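Long-range contacts in particle-associated glycoside hydrolase (Acinetobacter phage Fri1, PDB 6C72), which probably depolymerises the capsular polysaccharide of Acinetobacter baumannii as the phage tailspike, helping the virus enter its host: residues 273-278 against 308-313; 301-306 against 335-340. All coordinates share one frame; numbering follows the deposited sequence.

Overall arrangement
Contacts 1 and 2 show how a parallel beta-helix is built by stacking, with each new coil pairing to the one before it. Strand 272-275 lies beside strand 300-302, which pairs with strand 333-336 (contact 2); beyond the corner from 272-275, strand 277-278 pairs in parallel with 312-318 (contact 1). The segments alternate along the chain. Their centres are 7 Å apart and they touch through polar groups: D310 OD2 probably accepts a hydrogen bond from N305 ND2 at 2.7 Å, and T311 OG1 lies 2.8 Å from Q339 O in a second probable one. Contact 1 carries the zinc ligand H278. Contact 2 binds no metal; the I302 side chain is about 10 Å from that of H278.

Contact 1: 273-278 against 308-313; sequences ALVYCH and TTDTVY. With ZN (zinc ion), chain H.
H278 and Y313 lie side by side and point the same way, their rings only 2° from parallel but slid so far apart that they barely overlap. Instead, CB of H278 sits over the centre of the phenol ring, 3.5 Å from the Y313 centroid, in a CH-pi contact, while Y313 OH rides above one face of the imidazole near its rim. In both, chi1 sets CG between the backbone N and the carbonyl carbon; near-perpendicular chi2 values (95° and -81°) then bring the ring planes parallel.

The tight part lies on the other face of this strand pair, where V312 meets C277. V312 CG2 presses to 3.4 Å from the carbonyl carbon of V275, just before the chain turns its corner at Y276, and CG1 meets L274 CB at 4.1 Å. Residues 277-278 and 312-313 are parallel partners on neighbouring coils of a beta-helix, as in many phage tailspikes. C277 N donates to T311 O at 3.0 Å; the return bond from Y313 N to C277 O is weak.

The open side is watery: H278 NE2 binds a zinc ion at 2.0 Å, whose other modelled ligands are four waters, and near exposed T309 one water donates to both Y276 OH and T309 O. That hydroxyl also bonds D250. D310 CA and T309 O cover one face of the Y276 ring, the former 4.0 Å from its centroid. D310 OD1 makes a salt bridge with R247 and OD2 bonds N305 ND2, while at the subunit interface R167 of the second subunit packs on Y276 and D310.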
ATOM      1  N   ALA A 273      -6.303  22.034   6.706  1.00 27.36           N
ATOM      2  CA  ALA A 273      -5.830  21.615   8.017  1.00 27.92           C
ATOM      3  C   ALA A 273      -6.589  20.382   8.471  1.00 26.94           C
ATOM      4  O   ALA A 273      -7.815  20.310   8.326  1.00 26.46           O
ATOM      5  CB  ALA A 273      -5.973  22.732   9.060  1.00 29.30           C
ATOM      6  N   LEU A 274      -5.847  19.408   8.989  1.00 29.49           N
ATOM      7  CA  LEU A 274      -6.403  18.255   9.679  1.00 29.05           C
ATOM      8  C   LEU A 274      -6.119  18.451  11.157  1.00 29.80           C
ATOM      9  O   LEU A 274      -4.952  18.552  11.555  1.00 30.19           O
ATOM     10  CB  LEU A 274      -5.789  16.945   9.181  1.00 28.51           C
ATOM     11  CG  LEU A 274      -5.781  16.690   7.670  1.00 28.06           C
ATOM     12  CD1 LEU A 274      -5.411  15.243   7.392  1.00 27.94           C
ATOM     13  CD2 LEU A 274      -7.130  17.017   7.069  1.00 27.82           C
ATOM     14  N   VAL A 275      -7.174  18.482  11.971  1.00 27.39           N
ATOM     15  CA  VAL A 275      -7.067  18.827  13.379  1.00 28.04           C
ATOM     16  C   VAL A 275      -7.492  17.679  14.289  1.00 27.86           C
ATOM     17  O   VAL A 275      -6.854  17.431  15.319  1.00 28.02           O
ATOM     18  CB  VAL A 275      -7.891  20.093  13.680  1.00 28.68           C
ATOM     19  CG1 VAL A 275      -7.831  20.451  15.139  1.00 29.03           C
ATOM     20  CG2 VAL A 275      -7.402  21.245  12.807  1.00 28.99           C
ATOM     21  N   TYR A 276      -8.536  16.938  13.912  1.00 28.69           N
ATOM     22  CA  TYR A 276      -9.035  15.845  14.750  1.00 28.81           C
ATOM     23  C   TYR A 276      -9.811  14.906  13.825  1.00 28.70           C
ATOM     24  O   TYR A 276     -10.974  15.175  13.511  1.00 29.10           O
ATOM     25  CB  TYR A 276      -9.903  16.389  15.875  1.00 29.41           C
ATOM     26  CG  TYR A 276     -10.382  15.414  16.949  1.00 29.62           C
ATOM     27  CD1 TYR A 276     -10.065  14.059  16.917  1.00 29.45           C
ATOM     28  CD2 TYR A 276     -11.177  15.876  17.997  1.00 30.04           C
ATOM     29  CE1 TYR A 276     -10.526  13.201  17.898  1.00 29.79           C
ATOM     30  CE2 TYR A 276     -11.648  15.034  18.979  1.00 30.26           C
ATOM     31  CZ  TYR A 276     -11.327  13.700  18.935  1.00 30.30           C
ATOM     32  OH  TYR A 276     -11.803  12.875  19.940  1.00 31.00           O
ATOM     33  N   CYS A 277      -9.155  13.832  13.378  1.00 28.38           N
ATOM     34  CA  CYS A 277      -9.728  12.921  12.390  1.00 28.54           C
ATOM     35  C   CYS A 277      -8.748  11.780  12.173  1.00 28.33           C
ATOM     36  O   CYS A 277      -7.577  11.860  12.551  1.00 27.89           O
ATOM     37  CB  CYS A 277     -10.024  13.625  11.063  1.00 28.24           C
ATOM     38  SG  CYS A 277      -8.591  14.505  10.340  1.00 27.30           S
ATOM     39  N   HIS A 278      -9.236  10.712  11.548  1.00 27.19           N
ATOM     40  CA  HIS A 278      -8.334   9.649  11.133  1.00 27.59           C
ATOM     41  C   HIS A 278      -8.841   9.023   9.840  1.00 27.46           C
ATOM     42  O   HIS A 278      -9.993   9.216   9.441  1.00 27.23           O
ATOM     43  CB  HIS A 278      -8.110   8.589  12.244  1.00 28.70           C
ATOM     44  CG  HIS A 278      -9.319   7.768  12.589  1.00 29.32           C
ATOM     45  ND1 HIS A 278      -9.569   6.536  12.024  1.00 29.93           N
ATOM     46  CD2 HIS A 278     -10.317   7.977  13.480  1.00 29.59           C
ATOM     47  CE1 HIS A 278     -10.681   6.035  12.528  1.00 30.54           C
ATOM     48  NE2 HIS A 278     -11.152   6.887  13.417  1.00 30.33           N
ATOM     49  N   THR A 308      -5.905  19.568  24.076  1.00 31.44           N
ATOM     50  CA  THR A 308      -7.235  19.052  23.783  1.00 30.94           C
ATOM     51  C   THR A 308      -7.123  17.568  23.480  1.00 30.29           C
ATOM     52  O   THR A 308      -6.028  16.998  23.445  1.00 30.21           O
ATOM     53  CB  THR A 308      -7.903  19.755  22.592  1.00 30.13           C
ATOM     54  OG1 THR A 308      -7.268  19.334  21.381  1.00 29.06           O
ATOM     55  CG2 THR A 308      -7.808  21.256  22.724  1.00 30.74           C
ATOM     56  N   THR A 309      -8.269  16.951  23.237  1.00 29.89           N
ATOM     57  CA  THR A 309      -8.335  15.570  22.790  1.00 29.24           C
ATOM     58  C   THR A 309      -8.144  15.430  21.291  1.00 28.09           C
ATOM     59  O   THR A 309      -8.335  14.326  20.772  1.00 27.54           O
ATOM     60  CB  THR A 309      -9.674  14.950  23.172  1.00 29.39           C
ATOM     61  OG1 THR A 309     -10.730  15.769  22.638  1.00 29.16           O
ATOM     62  CG2 THR A 309      -9.794  14.799  24.698  1.00 30.60           C
ATOM     63  N   ASP A 310      -7.805  16.514  20.590  1.00 29.40           N
ATOM     64  CA  ASP A 310      -7.530  16.429  19.162  1.00 29.08           C
ATOM     65  C   ASP A 310      -6.455  15.385  18.865  1.00 28.72           C
ATOM     66  O   ASP A 310      -5.430  15.305  19.551  1.00 28.77           O
ATOM     67  CB  ASP A 310      -7.060  17.777  18.622  1.00 29.47           C
ATOM     68  CG  ASP A 310      -8.153  18.809  18.550  1.00 29.64           C
ATOM     69  OD1 ASP A 310      -9.346  18.479  18.737  1.00 29.21           O
ATOM     70  OD2 ASP A 310      -7.790  19.979  18.319  1.00 30.12           O
ATOM     71  N   THR A 311      -6.684  14.598  17.819  1.00 31.27           N
ATOM     72  CA  THR A 311      -5.671  13.668  17.360  1.00 30.84           C
ATOM     73  C   THR A 311      -5.896  13.417  15.876  1.00 30.58           C
ATOM     74  O   THR A 311      -7.038  13.445  15.402  1.00 30.66           O
ATOM     75  CB  THR A 311      -5.698  12.355  18.166  1.00 30.75           C
ATOM     76  OG1 THR A 311      -4.590  11.537  17.764  1.00 30.33           O
ATOM     77  CG2 THR A 311      -6.989  11.585  17.940  1.00 30.80           C
ATOM     78  N   VAL A 312      -4.797  13.231  15.137  1.00 24.27           N
ATOM     79  CA  VAL A 312      -4.847  12.951  13.705  1.00 23.61           C
ATOM     80  C   VAL A 312      -3.910  11.801  13.396  1.00 23.53           C
ATOM     81  O   VAL A 312      -2.750  11.814  13.813  1.00 23.81           O
ATOM     82  CB  VAL A 312      -4.475  14.168  12.843  1.00 23.32           C
ATOM     83  CG1 VAL A 312      -4.466  13.752  11.379  1.00 22.77           C
ATOM     84  CG2 VAL A 312      -5.480  15.277  13.061  1.00 23.47           C
ATOM     85  N   TYR A 313      -4.409  10.810  12.668  1.00 23.25           N
ATOM     86  CA  TYR A 313      -3.578   9.677  12.308  1.00 23.26           C
ATOM     87  C   TYR A 313      -4.205   8.982  11.109  1.00 22.91           C
ATOM     88  O   TYR A 313      -5.372   9.205  10.792  1.00 22.76           O
ATOM     89  CB  TYR A 313      -3.389   8.715  13.497  1.00 23.82           C
ATOM     90  CG  TYR A 313      -4.661   8.257  14.171  1.00 24.03           C
ATOM     91  CD1 TYR A 313      -5.306   9.060  15.109  1.00 24.30           C
ATOM     92  CD2 TYR A 313      -5.217   7.012  13.876  1.00 24.03           C
ATOM     93  CE1 TYR A 313      -6.464   8.648  15.723  1.00 24.54           C
ATOM     94  CE2 TYR A 313      -6.382   6.591  14.494  1.00 24.26           C
ATOM     95  CZ  TYR A 313      -7.003   7.416  15.416  1.00 24.50           C
ATOM     96  OH  TYR A 313      -8.172   7.009  16.035  1.00 24.78           O
TER
HETATM   97 ZN    ZN H 805     -12.893   6.666  14.465  1.00 38.99          ZN
HETATM   98  O   HOH W   1      -9.124  11.758  21.325  1.00 31.56           O
HETATM   99  O   HOH W   2     -13.039   8.502  15.459  1.00 27.49           O
HETATM  100  O   HOH W   3     -12.081   5.155  15.942  1.00 24.13           O
HETATM  101  O   HOH W   4     -14.553   6.260  16.009  1.00 38.94           O
HETATM  102  O   HOH W   5     -14.230   5.478  13.047  1.00 32.95           O

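Contact 2: 301-306 against 335-340; sequences DIEPNP and LVKEQN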
ATOM      1  N   ASP A 301      -1.358  21.764   7.078  1.00 25.38           N
ATOM      2  CA  ASP A 301      -1.138  21.706   8.523  1.00 26.04           C
ATOM      3  C   ASP A 301      -1.911  20.541   9.133  1.00 25.82           C
ATOM      4  O   ASP A 301      -3.139  20.586   9.227  1.00 26.02           O
ATOM      5  CB  ASP A 301      -1.549  23.032   9.170  1.00 27.32           C
ATOM      6  CG  ASP A 301      -0.944  23.232  10.555  1.00 28.57           C
ATOM      7  OD1 ASP A 301      -0.032  22.471  10.945  1.00 28.07           O
ATOM      8  OD2 ASP A 301      -1.374  24.170  11.257  1.00 30.21           O
ATOM      9  N   ILE A 302      -1.191  19.507   9.570  1.00 27.79           N
ATOM     10  CA  ILE A 302      -1.755  18.503  10.468  1.00 27.87           C
ATOM     11  C   ILE A 302      -1.391  18.953  11.878  1.00 28.68           C
ATOM     12  O   ILE A 302      -0.270  18.729  12.335  1.00 28.63           O
ATOM     13  CB  ILE A 302      -1.226  17.101  10.181  1.00 27.34           C
ATOM     14  CG1 ILE A 302      -1.607  16.657   8.775  1.00 27.00           C
ATOM     15  CG2 ILE A 302      -1.748  16.129  11.219  1.00 27.56           C
ATOM     16  CD1 ILE A 302      -1.054  15.296   8.405  1.00 27.00           C
ATOM     17  N   GLU A 303      -2.324  19.610  12.562  1.00 29.70           N
ATOM     18  CA  GLU A 303      -2.030  20.192  13.872  1.00 30.70           C
ATOM     19  C   GLU A 303      -3.209  20.059  14.825  1.00 31.35           C
ATOM     20  O   GLU A 303      -4.063  20.950  14.916  1.00 32.26           O
ATOM     21  CB  GLU A 303      -1.613  21.655  13.740  1.00 31.68           C
ATOM     22  CG  GLU A 303      -1.168  22.259  15.042  1.00 32.63           C
ATOM     23  CD  GLU A 303      -0.520  23.624  14.880  1.00 33.67           C
ATOM     24  OE1 GLU A 303      -0.731  24.294  13.842  1.00 34.04           O
ATOM     25  OE2 GLU A 303       0.205  24.046  15.806  1.00 34.26           O
ATOM     26  N   PRO A 304      -3.261  18.972  15.592  1.00 28.47           N
ATOM     27  CA  PRO A 304      -4.175  18.922  16.746  1.00 29.01           C
ATOM     28  C   PRO A 304      -3.912  20.083  17.695  1.00 29.87           C
ATOM     29  O   PRO A 304      -2.761  20.462  17.940  1.00 30.04           O
ATOM     30  CB  PRO A 304      -3.840  17.578  17.403  1.00 28.46           C
ATOM     31  CG  PRO A 304      -3.311  16.736  16.279  1.00 27.61           C
ATOM     32  CD  PRO A 304      -2.572  17.688  15.362  1.00 27.52           C
ATOM     33  N   ASN A 305      -4.990  20.651  18.231  1.00 31.64           N
ATOM     34  CA  ASN A 305      -4.838  21.776  19.135  1.00 32.45           C
ATOM     35  C   ASN A 305      -4.177  21.323  20.434  1.00 32.54           C
ATOM     36  O   ASN A 305      -4.546  20.280  20.986  1.00 32.15           O
ATOM     37  CB  ASN A 305      -6.195  22.406  19.429  1.00 32.69           C
ATOM     38  CG  ASN A 305      -6.760  23.152  18.238  1.00 32.68           C
ATOM     39  OD1 ASN A 305      -6.336  24.269  17.931  1.00 33.26           O
ATOM     40  ND2 ASN A 305      -7.723  22.542  17.559  1.00 31.95           N
ATOM     41  N   PRO A 306      -3.207  22.083  20.950  1.00 33.20           N
ATOM     42  CA  PRO A 306      -2.569  21.703  22.218  1.00 33.42           C
ATOM     43  C   PRO A 306      -3.602  21.621  23.323  1.00 33.68           C
ATOM     44  O   PRO A 306      -4.612  22.325  23.304  1.00 33.92           O
ATOM     45  CB  PRO A 306      -1.573  22.840  22.484  1.00 34.25           C
ATOM     46  CG  PRO A 306      -1.366  23.491  21.146  1.00 34.20           C
ATOM     47  CD  PRO A 306      -2.658  23.334  20.399  1.00 33.81           C
ATOM     48  N   LEU A 335       3.128  20.369   7.746  1.00 25.69           N
ATOM     49  CA  LEU A 335       3.398  20.000   9.127  1.00 26.00           C
ATOM     50  C   LEU A 335       2.707  18.691   9.472  1.00 25.54           C
ATOM     51  O   LEU A 335       1.550  18.471   9.108  1.00 25.22           O
ATOM     52  CB  LEU A 335       2.913  21.079  10.100  1.00 26.80           C
ATOM     53  CG  LEU A 335       3.457  22.501  10.023  1.00 27.79           C
ATOM     54  CD1 LEU A 335       2.698  23.286   8.963  1.00 27.73           C
ATOM     55  CD2 LEU A 335       3.381  23.200  11.380  1.00 29.09           C
ATOM     56  N   VAL A 336       3.419  17.831  10.189  1.00 23.37           N
ATOM     57  CA  VAL A 336       2.841  16.631  10.776  1.00 23.41           C
ATOM     58  C   VAL A 336       3.035  16.721  12.286  1.00 24.13           C
ATOM     59  O   VAL A 336       4.172  16.767  12.769  1.00 24.63           O
ATOM     60  CB  VAL A 336       3.474  15.353  10.209  1.00 23.27           C
ATOM     61  CG1 VAL A 336       2.918  14.125  10.952  1.00 23.44           C
ATOM     62  CG2 VAL A 336       3.214  15.256   8.725  1.00 22.69           C
ATOM     63  N   LYS A 337       1.937  16.766  13.028  1.00 28.95           N
ATOM     64  CA  LYS A 337       2.002  16.817  14.486  1.00 29.54           C
ATOM     65  C   LYS A 337       1.283  15.604  15.055  1.00 29.36           C
ATOM     66  O   LYS A 337       0.050  15.535  15.028  1.00 29.36           O
ATOM     67  CB  LYS A 337       1.393  18.107  15.028  1.00 30.28           C
ATOM     68  CG  LYS A 337       1.385  18.147  16.539  1.00 30.98           C
ATOM     69  CD  LYS A 337       0.695  19.386  17.064  1.00 31.90           C
ATOM     70  CE  LYS A 337       0.662  19.370  18.579  1.00 32.56           C
ATOM     71  NZ  LYS A 337      -0.214  20.450  19.127  1.00 33.45           N
ATOM     72  N   GLU A 338       2.054  14.659  15.577  1.00 30.53           N
ATOM     73  CA  GLU A 338       1.484  13.544  16.313  1.00 30.52           C
ATOM     74  C   GLU A 338       1.072  14.036  17.693  1.00 31.14           C
ATOM     75  O   GLU A 338       1.851  14.711  18.373  1.00 31.63           O
ATOM     76  CB  GLU A 338       2.497  12.395  16.410  1.00 30.39           C
ATOM     77  CG  GLU A 338       1.949  11.101  17.020  1.00 30.36           C
ATOM     78  CD  GLU A 338       1.881  11.164  18.531  1.00 30.83           C
ATOM     79  OE1 GLU A 338       2.804  11.769  19.123  1.00 31.21           O
ATOM     80  OE2 GLU A 338       0.892  10.660  19.123  1.00 30.92           O
ATOM     81  N   GLN A 339      -0.158  13.723  18.098  1.00 29.08           N
ATOM     82  CA  GLN A 339      -0.621  14.077  19.440  1.00 29.72           C
ATOM     83  C   GLN A 339      -1.672  13.079  19.891  1.00 29.68           C
ATOM     84  O   GLN A 339      -2.745  13.005  19.282  1.00 29.58           O
ATOM     85  CB  GLN A 339      -1.206  15.487  19.476  1.00 30.24           C
ATOM     86  CG  GLN A 339      -1.899  15.836  20.801  1.00 30.93           C
ATOM     87  CD  GLN A 339      -2.485  17.246  20.791  1.00 31.53           C
ATOM     88  OE1 GLN A 339      -1.760  18.233  20.636  1.00 31.90           O
ATOM     89  NE2 GLN A 339      -3.800  17.341  20.948  1.00 31.70           N
ATOM     90  N   ASN A 340      -1.370  12.328  20.956  1.00 38.32           N
ATOM     91  CA  ASN A 340      -2.347  11.446  21.592  1.00 38.39           C
ATOM     92  C   ASN A 340      -2.929  10.425  20.614  1.00 37.95           C
ATOM     93  O   ASN A 340      -4.096  10.037  20.728  1.00 38.05           O
ATOM     94  CB  ASN A 340      -3.476  12.254  22.262  1.00 38.87           C
ATOM     95  CG  ASN A 340      -2.964  13.210  23.363  1.00 39.51           C
ATOM     96  OD1 ASN A 340      -1.994  12.918  24.065  1.00 39.71           O
ATOM     97  ND2 ASN A 340      -3.641  14.330  23.532  1.00 39.93           N
TER
HETATM   98  O   HOH W   6       0.431  22.692  17.910  1.00 30.97           O
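D301 and L335 pair in parallel on adjacent strands, I302 N donating to L335 O at 3.0 Å and K337 N returning a weak bond to I302 O; the run from 301 to 306 and that from 335 to 339 diverge by 32° end to end, and both leave their strands as loop.

At the strand end, L335 brings CB and both methyls around D301 OD1, the nearest being CB at 3.4 Å, so an aliphatic group packs against a carboxylate oxygen. On the other face I302 CD1 meets V336 CG2 more loosely, and both side chains also pack on V348 of strand 348-351, which pairs with 312-318.

Beyond the strands K337 carries the contact. Its CG is anti to the backbone N (chi1 177°) and the remaining chain is fully extended, sliding past the P304 ring in the opposite direction, while the E303 side chain passes it obliquely, CG 4.0 Å from K337 CD. NZ donates to P304 O at 2.8 Å and to Q339 OE1 at 3.1 Å, and gives a third bond to a water that itself donates to E303 OE2. Q339 also slides past P304, with NE2 3.6 Å from P304 CB. That NE2 bonds N305 O at 3.0 Å, the acceptor lying in the plane of the Q339 amide although the donor stands 42° out of the plane of the carbonyl.

The arrangement is one coil-to-coil step of a parallel beta-helix, carried past the strand ends by side chains that reach backbone oxygens. K337 NZ is held directly by two neutral carbonyl oxygens and reaches E303 only through water, while Q339, gripped at both ends of its amide, has its flip state fixed.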